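Local coordinates for protein alkaline phosphatase D (Bacillus subtilis, PDB 2YEQ) that hydrolyses phosphate esters, acting as an alkaline phosphatase and phosphodiesterase with iron(III) and calcium in its active site, at residues K220-G225 against E229-R234; L233-A238 against T278-D283. All blocks are in the same frame, centred on the assembly; numbering follows the deposited sequence.

Interaction 1. Residues K220-G225 against E229-R234; sequences KIPEKG and EAFVLR. With PE5 (3,6,9,12,15,18,21,24-octaoxahexacosan-1-ol), chain B; PE5 (3,6,9,12,15,18,21,24-octaoxahexacosan-1-ol), chain C; PE5 (3,6,9,12,15,18,21,24-octaoxahexacosan-1-ol), chain J.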
ATOM      1  N   LYS A 220     -15.314  12.696   0.272  1.00 20.02           N
ATOM      2  CA  LYS A 220     -15.337  13.788  -0.704  1.00 20.36           C
ATOM      3  C   LYS A 220     -14.962  15.117  -0.095  1.00 20.16           C
ATOM      4  O   LYS A 220     -15.156  16.167  -0.702  1.00 24.10           O
ATOM      5  CB  LYS A 220     -16.677  13.803  -1.409  1.00 23.42           C
ATOM      6  CG  LYS A 220     -16.761  12.606  -2.376  1.00 25.20           C
ATOM      7  CD  LYS A 220     -18.134  12.426  -2.951  1.00 30.46           C
ATOM      8  CE  LYS A 220     -18.496  10.977  -3.111  1.00 37.17           C
ATOM      9  NZ  LYS A 220     -19.191  10.403  -1.888  1.00 30.60           N
ATOM     10  N   ILE A 221     -14.378  15.067   1.097  1.00 17.79           N
ATOM     11  CA  ILE A 221     -13.897  16.234   1.787  1.00 17.84           C
ATOM     12  C   ILE A 221     -12.377  16.350   1.723  1.00 18.26           C
ATOM     13  O   ILE A 221     -11.664  15.532   2.344  1.00 20.86           O
ATOM     14  CB  ILE A 221     -14.320  16.218   3.267  1.00 18.74           C
ATOM     15  CG1 ILE A 221     -15.829  16.036   3.410  1.00 20.47           C
ATOM     16  CG2 ILE A 221     -13.875  17.470   3.959  1.00 17.15           C
ATOM     17  CD1 ILE A 221     -16.256  15.857   4.875  1.00 20.47           C
ATOM     18  N   PRO A 222     -11.860  17.376   1.037  1.00 19.28           N
ATOM     19  CA  PRO A 222     -10.411  17.608   1.032  1.00 18.20           C
ATOM     20  C   PRO A 222      -9.947  18.296   2.288  1.00 19.50           C
ATOM     21  O   PRO A 222     -10.749  18.862   3.041  1.00 20.26           O
ATOM     22  CB  PRO A 222     -10.200  18.542  -0.181  1.00 19.49           C
ATOM     23  CG  PRO A 222     -11.472  19.375  -0.187  1.00 18.81           C
ATOM     24  CD  PRO A 222     -12.574  18.406   0.240  1.00 18.44           C
ATOM     25  N   GLU A 223      -8.644  18.252   2.509  1.00 19.01           N
ATOM     26  CA  GLU A 223      -8.016  18.892   3.629  1.00 20.85           C
ATOM     27  C   GLU A 223      -8.069  20.430   3.534  1.00 22.84           C
ATOM     28  O   GLU A 223      -8.249  21.001   2.452  1.00 22.22           O
ATOM     29  CB  GLU A 223      -6.545  18.454   3.729  1.00 21.75           C
ATOM     30  CG  GLU A 223      -5.630  18.900   2.581  1.00 23.13           C
ATOM     31  CD  GLU A 223      -4.137  18.698   2.882  1.00 28.98           C
ATOM     32  OE1 GLU A 223      -3.823  18.328   4.043  1.00 30.72           O
ATOM     33  OE2 GLU A 223      -3.282  18.913   1.966  1.00 28.16           O
ATOM     34  N   LYS A 224      -7.865  21.071   4.677  1.00 22.33           N
ATOM     35  CA  LYS A 224      -7.620  22.506   4.783  1.00 26.80           C
ATOM     36  C   LYS A 224      -8.754  23.375   4.221  1.00 26.78           C
ATOM     37  O   LYS A 224      -8.493  24.412   3.613  1.00 27.17           O
ATOM     38  CB  LYS A 224      -6.297  22.853   4.092  1.00 30.31           C
ATOM     39  CG  LYS A 224      -5.081  22.079   4.635  1.00 34.16           C
ATOM     40  CD  LYS A 224      -4.525  22.730   5.855  1.00 40.82           C
ATOM     41  CE  LYS A 224      -3.236  22.060   6.321  1.00 49.05           C
ATOM     42  NZ  LYS A 224      -3.467  21.162   7.499  1.00 53.00           N
ATOM     43  N   GLY A 225      -9.988  22.926   4.389  1.00 25.83           N
ATOM     44  CA  GLY A 225     -11.176  23.692   3.976  1.00 25.66           C
ATOM     45  C   GLY A 225     -11.235  24.020   2.496  1.00 28.75           C
ATOM     46  O   GLY A 225     -11.774  25.048   2.098  1.00 29.49           O
ATOM     47  N   GLU A 229     -16.667  20.563  -4.253  1.00 22.82           N
ATOM     48  CA  GLU A 229     -17.020  20.425  -5.659  1.00 22.48           C
ATOM     49  C   GLU A 229     -15.793  20.152  -6.551  1.00 19.58           C
ATOM     50  O   GLU A 229     -15.814  19.273  -7.414  1.00 22.73           O
ATOM     51  CB  GLU A 229     -17.757  21.696  -6.125  1.00 26.26           C
ATOM     52  CG  GLU A 229     -18.236  21.642  -7.532  1.00 31.16           C
ATOM     53  CD  GLU A 229     -18.994  22.936  -7.907  1.00 34.50           C
ATOM     54  OE1 GLU A 229     -18.424  24.055  -7.800  1.00 37.20           O
ATOM     55  OE2 GLU A 229     -20.154  22.805  -8.293  1.00 35.03           O
ATOM     56  N   ALA A 230     -14.739  20.927  -6.374  1.00 21.11           N
ATOM     57  CA  ALA A 230     -13.508  20.722  -7.168  1.00 24.13           C
ATOM     58  C   ALA A 230     -12.871  19.373  -6.786  1.00 24.58           C
ATOM     59  O   ALA A 230     -12.299  18.699  -7.624  1.00 21.85           O
ATOM     60  CB  ALA A 230     -12.494  21.836  -6.921  1.00 22.21           C
ATOM     61  N   PHE A 231     -12.974  18.997  -5.511  1.00 22.45           N
ATOM     62  CA  PHE A 231     -12.348  17.748  -5.063  1.00 20.32           C
ATOM     63  C   PHE A 231     -12.996  16.521  -5.672  1.00 21.48           C
ATOM     64  O   PHE A 231     -12.305  15.562  -6.005  1.00 18.49           O
ATOM     65  CB  PHE A 231     -12.331  17.625  -3.555  1.00 19.72           C
ATOM     66  CG  PHE A 231     -11.644  16.358  -3.092  1.00 18.39           C
ATOM     67  CD1 PHE A 231     -10.268  16.262  -3.168  1.00 17.46           C
ATOM     68  CD2 PHE A 231     -12.384  15.258  -2.696  1.00 17.87           C
ATOM     69  CE1 PHE A 231      -9.595  15.078  -2.804  1.00 18.24           C
ATOM     70  CE2 PHE A 231     -11.731  14.070  -2.314  1.00 20.19           C
ATOM     71  CZ  PHE A 231     -10.337  13.989  -2.381  1.00 18.47           C
ATOM     72  N   VAL A 232     -14.310  16.542  -5.861  1.00 21.22           N
ATOM     73  CA  VAL A 232     -14.989  15.408  -6.463  1.00 22.76           C
ATOM     74  C   VAL A 232     -14.509  15.150  -7.896  1.00 24.34           C
ATOM     75  O   VAL A 232     -14.351  13.999  -8.322  1.00 20.35           O
ATOM     76  CB  VAL A 232     -16.516  15.561  -6.402  1.00 25.18           C
ATOM     77  CG1 VAL A 232     -17.221  14.373  -7.092  1.00 23.75           C
ATOM     78  CG2 VAL A 232     -16.953  15.668  -4.934  1.00 26.18           C
ATOM     79  N   LEU A 233     -14.282  16.226  -8.641  1.00 24.16           N
ATOM     80  CA  LEU A 233     -13.735  16.105  -9.980  1.00 26.10           C
ATOM     81  C   LEU A 233     -12.309  15.556  -9.904  1.00 22.15           C
ATOM     82  O   LEU A 233     -11.910  14.712 -10.684  1.00 19.80           O
ATOM     83  CB  LEU A 233     -13.752  17.465 -10.672  1.00 28.67           C
ATOM     84  CG  LEU A 233     -15.155  17.984 -11.018  1.00 32.27           C
ATOM     85  CD1 LEU A 233     -15.052  19.447 -11.482  1.00 36.57           C
ATOM     86  CD2 LEU A 233     -15.765  17.082 -12.082  1.00 33.37           C
ATOM     87  N   ARG A 234     -11.557  16.047  -8.939  1.00 20.45           N
ATOM     88  CA  ARG A 234     -10.207  15.573  -8.726  1.00 22.39           C
ATOM     89  C   ARG A 234     -10.152  14.073  -8.361  1.00 23.94           C
ATOM     90  O   ARG A 234      -9.315  13.329  -8.869  1.00 20.45           O
ATOM     91  CB  ARG A 234      -9.575  16.411  -7.650  1.00 23.66           C
ATOM     92  CG  ARG A 234      -8.123  16.305  -7.585  1.00 22.16           C
ATOM     93  CD  ARG A 234      -7.606  17.218  -6.561  1.00 22.11           C
ATOM     94  NE  ARG A 234      -6.175  17.083  -6.456  1.00 22.11           N
ATOM     95  CZ  ARG A 234      -5.400  17.787  -5.662  1.00 21.87           C
ATOM     96  NH1 ARG A 234      -5.894  18.743  -4.883  1.00 23.62           N
ATOM     97  NH2 ARG A 234      -4.101  17.548  -5.665  1.00 23.45           N
TER
HETATM   98  C48 PE5 B 554      -7.306  19.557   7.285  1.00 31.11           C
HETATM   99  C50 PE5 B 554      -7.470  20.591   8.406  1.00 48.70           C
HETATM  100  O1  PE5 B 554      -8.859  20.862   8.677  1.00 53.90           O
HETATM  101  C1  PE5 B 554      -9.315  22.119   8.157  1.00 54.74           C
HETATM  102  O1  PE5 C 575     -20.421  12.083   0.762  1.00 48.09           O
HETATM  103  C1  PE5 C 575     -21.393  11.049   0.826  1.00 54.86           C
HETATM  104  C2  PE5 C 575     -22.443  11.215  -0.260  1.00 54.53           C
HETATM  105  O2  PE5 C 575     -22.109  10.430  -1.410  1.00 67.63           O
HETATM  106  C3  PE5 C 575     -23.018  10.529  -2.529  1.00 69.74           C
HETATM  107  C4  PE5 C 575     -23.059  11.939  -3.140  1.00 72.39           C
HETATM  108  O3  PE5 C 575     -22.699  11.971  -4.527  1.00 75.00           O
HETATM  109  C5  PE5 C 575     -22.675  13.308  -5.068  1.00 68.94           C
HETATM  110  C6  PE5 C 575     -21.321  13.989  -4.833  1.00 64.69           C
HETATM  111  O4  PE5 C 575     -21.443  15.212  -4.079  1.00 57.42           O
HETATM  112  C7  PE5 C 575     -20.708  15.230  -2.843  1.00 50.94           C
HETATM  113  C8  PE5 C 575     -20.543  16.642  -2.351  1.00 44.52           C
HETATM  114  C48 PE5 J 536      -9.550  23.942 -10.195  1.00 54.63           C
HETATM  115  C50 PE5 J 536      -8.233  24.069  -9.421  1.00 55.22           C
HETATM  116  O1  PE5 J 536      -8.238  23.340  -8.177  1.00 61.91           O
HETATM  117  C1  PE5 J 536      -8.961  22.090  -8.201  1.00 57.07           C
HETATM  118  C2  PE5 J 536      -8.649  21.209  -6.976  1.00 59.77           C
HETATM  119  O2  PE5 J 536      -8.076  21.941  -5.888  1.00 76.50           O

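Interaction 2. Residues L233-A238 against T278-D283; sequences LRRAAA and TRQYRD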
ATOM      1  N   LEU A 233     -14.282  16.226  -8.641  1.00 24.16           N
ATOM      2  CA  LEU A 233     -13.735  16.105  -9.980  1.00 26.10           C
ATOM      3  C   LEU A 233     -12.309  15.556  -9.904  1.00 22.15           C
ATOM      4  O   LEU A 233     -11.910  14.712 -10.684  1.00 19.80           O
ATOM      5  CB  LEU A 233     -13.752  17.465 -10.672  1.00 28.67           C
ATOM      6  CG  LEU A 233     -15.155  17.984 -11.018  1.00 32.27           C
ATOM      7  CD1 LEU A 233     -15.052  19.447 -11.482  1.00 36.57           C
ATOM      8  CD2 LEU A 233     -15.765  17.082 -12.082  1.00 33.37           C
ATOM      9  N   ARG A 234     -11.557  16.047  -8.939  1.00 20.45           N
ATOM     10  CA  ARG A 234     -10.207  15.573  -8.726  1.00 22.39           C
ATOM     11  C   ARG A 234     -10.152  14.073  -8.361  1.00 23.94           C
ATOM     12  O   ARG A 234      -9.315  13.329  -8.869  1.00 20.45           O
ATOM     13  CB  ARG A 234      -9.575  16.411  -7.650  1.00 23.66           C
ATOM     14  CG  ARG A 234      -8.123  16.305  -7.585  1.00 22.16           C
ATOM     15  CD  ARG A 234      -7.606  17.218  -6.561  1.00 22.11           C
ATOM     16  NE  ARG A 234      -6.175  17.083  -6.456  1.00 22.11           N
ATOM     17  CZ  ARG A 234      -5.400  17.787  -5.662  1.00 21.87           C
ATOM     18  NH1 ARG A 234      -5.894  18.743  -4.883  1.00 23.62           N
ATOM     19  NH2 ARG A 234      -4.101  17.548  -5.665  1.00 23.45           N
ATOM     20  N   ARG A 235     -11.079  13.620  -7.522  1.00 19.91           N
ATOM     21  CA  ARG A 235     -11.133  12.220  -7.159  1.00 19.42           C
ATOM     22  C   ARG A 235     -11.468  11.331  -8.347  1.00 19.38           C
ATOM     23  O   ARG A 235     -10.884  10.251  -8.496  1.00 19.17           O
ATOM     24  CB  ARG A 235     -12.122  11.961  -6.009  1.00 17.79           C
ATOM     25  CG  ARG A 235     -11.864  10.646  -5.292  1.00 19.51           C
ATOM     26  CD  ARG A 235     -12.772  10.455  -4.089  1.00 17.44           C
ATOM     27  NE  ARG A 235     -13.994   9.718  -4.402  1.00 18.68           N
ATOM     28  CZ  ARG A 235     -14.853   9.279  -3.486  1.00 18.23           C
ATOM     29  NH1 ARG A 235     -14.638   9.552  -2.212  1.00 21.10           N
ATOM     30  NH2 ARG A 235     -15.926   8.597  -3.839  1.00 18.75           N
ATOM     31  N   ALA A 236     -12.373  11.771  -9.207  1.00 18.57           N
ATOM     32  CA  ALA A 236     -12.673  11.046 -10.425  1.00 18.86           C
ATOM     33  C   ALA A 236     -11.437  10.896 -11.343  1.00 18.87           C
ATOM     34  O   ALA A 236     -11.201   9.819 -11.882  1.00 20.32           O
ATOM     35  CB  ALA A 236     -13.869  11.706 -11.204  1.00 19.11           C
ATOM     36  N   ALA A 237     -10.683  11.970 -11.514  1.00 19.29           N
ATOM     37  CA  ALA A 237      -9.451  11.958 -12.310  1.00 18.33           C
ATOM     38  C   ALA A 237      -8.395  11.010 -11.696  1.00 19.01           C
ATOM     39  O   ALA A 237      -7.801  10.203 -12.406  1.00 15.19           O
ATOM     40  CB  ALA A 237      -8.889  13.347 -12.419  1.00 15.54           C
ATOM     41  N   ALA A 238      -8.182  11.136 -10.386  1.00 16.21           N
ATOM     42  CA  ALA A 238      -7.214  10.318  -9.643  1.00 16.53           C
ATOM     43  C   ALA A 238      -7.554   8.847  -9.671  1.00 17.97           C
ATOM     44  O   ALA A 238      -6.681   8.003  -9.869  1.00 18.02           O
ATOM     45  CB  ALA A 238      -7.121  10.798  -8.197  1.00 16.51           C
ATOM     46  N   THR A 278     -10.036   2.582   3.474  1.00 15.82           N
ATOM     47  CA  THR A 278     -10.372   3.427   4.592  1.00 17.24           C
ATOM     48  C   THR A 278     -10.376   4.917   4.226  1.00 18.39           C
ATOM     49  O   THR A 278     -10.429   5.756   5.119  1.00 20.99           O
ATOM     50  CB  THR A 278      -9.410   3.185   5.787  1.00 16.25           C
ATOM     51  OG1 THR A 278      -8.048   3.489   5.409  1.00 17.50           O
ATOM     52  CG2 THR A 278      -9.518   1.693   6.292  1.00 15.39           C
ATOM     53  N   ARG A 279     -10.277   5.230   2.929  1.00 18.87           N
ATOM     54  CA  ARG A 279     -10.369   6.609   2.435  1.00 16.91           C
ATOM     55  C   ARG A 279     -11.679   6.947   1.772  1.00 17.24           C
ATOM     56  O   ARG A 279     -12.205   8.038   2.002  1.00 18.55           O
ATOM     57  CB  ARG A 279      -9.275   6.923   1.402  1.00 17.00           C
ATOM     58  CG  ARG A 279      -7.931   7.151   2.000  1.00 17.00           C
ATOM     59  CD  ARG A 279      -7.813   8.377   2.825  1.00 17.09           C
ATOM     60  NE  ARG A 279      -6.585   8.315   3.601  1.00 16.24           N
ATOM     61  CZ  ARG A 279      -6.270   9.083   4.636  1.00 16.54           C
ATOM     62  NH1 ARG A 279      -7.072  10.082   5.060  1.00 18.56           N
ATOM     63  NH2 ARG A 279      -5.135   8.859   5.275  1.00 15.75           N
ATOM     64  N   GLN A 280     -12.150   6.079   0.884  1.00 17.84           N
ATOM     65  CA  GLN A 280     -13.205   6.450  -0.063  1.00 19.23           C
ATOM     66  C   GLN A 280     -14.588   6.750   0.601  1.00 20.84           C
ATOM     67  O   GLN A 280     -15.437   7.475   0.016  1.00 18.24           O
ATOM     68  CB  GLN A 280     -13.363   5.357  -1.106  1.00 19.71           C
ATOM     69  CG  GLN A 280     -14.308   5.713  -2.257  1.00 20.32           C
ATOM     70  CD  GLN A 280     -14.341   4.674  -3.342  1.00 19.17           C
ATOM     71  OE1 GLN A 280     -13.555   3.687  -3.348  1.00 22.84           O
ATOM     72  NE2 GLN A 280     -15.229   4.874  -4.281  1.00 16.33           N
ATOM     73  N   TYR A 281     -14.809   6.150   1.771  1.00 20.03           N
ATOM     74  CA  TYR A 281     -16.093   6.195   2.448  1.00 20.17           C
ATOM     75  C   TYR A 281     -16.029   6.807   3.837  1.00 19.45           C
ATOM     76  O   TYR A 281     -17.068   6.972   4.475  1.00 20.69           O
ATOM     77  CB  TYR A 281     -16.685   4.799   2.556  1.00 20.90           C
ATOM     78  CG  TYR A 281     -16.520   3.957   1.324  1.00 21.86           C
ATOM     79  CD1 TYR A 281     -17.319   4.144   0.201  1.00 20.17           C
ATOM     80  CD2 TYR A 281     -15.542   2.960   1.276  1.00 21.63           C
ATOM     81  CE1 TYR A 281     -17.146   3.367  -0.936  1.00 20.29           C
ATOM     82  CE2 TYR A 281     -15.370   2.187   0.165  1.00 20.40           C
ATOM     83  CZ  TYR A 281     -16.164   2.379  -0.949  1.00 21.43           C
ATOM     84  OH  TYR A 281     -15.959   1.555  -2.051  1.00 22.15           O
ATOM     85  N   ARG A 282     -14.847   7.193   4.297  1.00 19.05           N
ATOM     86  CA  ARG A 282     -14.706   7.622   5.662  1.00 18.13           C
ATOM     87  C   ARG A 282     -15.328   8.995   5.949  1.00 20.84           C
ATOM     88  O   ARG A 282     -15.344   9.891   5.076  1.00 18.40           O
ATOM     89  CB  ARG A 282     -13.244   7.639   6.097  1.00 17.59           C
ATOM     90  CG  ARG A 282     -12.351   8.625   5.364  1.00 18.54           C
ATOM     91  CD  ARG A 282     -11.301   9.180   6.258  1.00 18.56           C
ATOM     92  NE  ARG A 282     -10.187   8.252   6.408  1.00 19.48           N
ATOM     93  CZ  ARG A 282      -9.165   8.437   7.223  1.00 19.18           C
ATOM     94  NH1 ARG A 282      -9.126   9.485   8.049  1.00 19.95           N
ATOM     95  NH2 ARG A 282      -8.159   7.558   7.218  1.00 19.99           N
ATOM     96  N   ASP A 283     -15.752   9.163   7.201  1.00 19.94           N
ATOM     97  CA  ASP A 283     -16.129  10.470   7.709  1.00 20.45           C
ATOM     98  C   ASP A 283     -14.892  11.318   7.935  1.00 21.13           C
ATOM     99  O   ASP A 283     -13.771  10.802   8.044  1.00 19.49           O
ATOM    100  CB  ASP A 283     -16.930  10.337   9.001  1.00 21.62           C
ATOM    101  CG  ASP A 283     -18.349   9.833   8.762  1.00 24.39           C
ATOM    102  OD1 ASP A 283     -18.923  10.066   7.665  1.00 23.81           O
ATOM    103  OD2 ASP A 283     -18.903   9.184   9.677  1.00 22.98           O
TER
HETATM  104  O   HOH W   1     -17.589   7.422  -1.638  1.00 23.56           O

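Interaction 1. Residues K220-G225 against E229-R234
Phe231 leaves the helix with CG opposite its own backbone N (chi1 -178°), and this throws the phenyl ring against the passing chain at Lys220 and Pro222. Pro222 N sits over one face of the phenyl ring, 4.2 Å above the plane and toward the rim. Pro222 CB reaches Phe231 CD1 at 3.8 Å, while Pro222 CG and CD settle against the Phe231 CB methylene; the two side chains point past one another, in opposite senses. Further round the ring, Lys220 O approaches CD2 of Phe231 obliquely at 3.5 Å. That carbonyl oxygen is buried here and has no hydrogen-bond partner in the model.

One residue along the helix, Val232 offers CG2 to the aliphatic part of Lys220, touching CB, CG and CD, the last at 4.0 Å. The lysine chain then bends at chi3 (-143°) and again at chi4, carrying the ammonium group away from the helix. Lys220 NZ ends in the curl of a bound polyether, donating to its O2 at 3.0 Å and more weakly to O1.

Tyr217 meets the Phe231 ring with its plane inclined, and Val213 also packs against it. On the flanks, Glu223 binds the side chain of Asn215, a calcium ligand, and Arg234 binds Glu175, a sodium ligand.

The contact is largely apolar and local: the loop that leads into helix 228-245 crosses over its first turns, and Phe231, near the start of the helix, packs against it. It belongs to the part of the PhoD phosphatase domain that follows the calcium ligands Asp209 and Asp210, and metal sites border it: the side chain of Ile221 is about 5 Å from a bound sodium ion, and Glu223 holds the calcium ligand Asn215.

Interaction 2. Residues L233-A238 against T278-D283
Arg235 and Gln280 cross at about a right angle, with the guanidinium and amide planes 81° apart. The closest side-chain approach is made by Gln280 CG, which sits over one guanidinium face of Arg235, 3.4 Å above the plane and toward its rim. The same residue also supplies its main-chain oxygen: Arg235 NH1 donates to Gln280 O at 3.1 Å. This bond is bent, with an angle of 138° at the hydrogen, and the oxygen lies out of the guanidinium plane.

A water at the guanidinium edge, in its plane, makes a second route between the two residues. It accepts from Arg235 NH2 at 3.0 Å and donates to Gln280 O at 2.7 Å; this carbonyl therefore accepts two hydrogen bonds, one from NH1 and one from the water. The arginine chain runs out straight from the helix and then turns at chi3 (93°), which swings the head into position, where NH2 also donates to Pro257 O.

On the loop side, Arg282 NE binds Thr278 O at 2.8 Å, and the guanidinium groups of Arg279 and Arg282 stack face to face where both meet Asp350. Arg279 also forms a salt bridge with Asp209, a calcium ligand.

Helix 228-245 thus reaches across to the turn that follows strand 271-275, while its Ala237 and Ala238 pack against helix 179-190.

Helix 228-245 is common to both contacts, whose centres lie 8 Å apart and which share Leu233 and Arg234. Along the chain come first the loop 220-225, then the helix, and some forty residues later the loop 278-283. Interaction 1 is short-range and largely apolar, whereas interaction 2 is polar and partly water-mediated. They touch where Lys220 CE packs on Arg235 NH2 at 3.6 Å. In sequence the helix falls between strand 203-206 of the ten-strand sheet and strands 263-267 and 271-275 of the seven-strand sheet. Both contacts therefore lie on the helix that links the two sheets in sequence, and Arg279 of 278-283 reaches the calcium ligand Asp209.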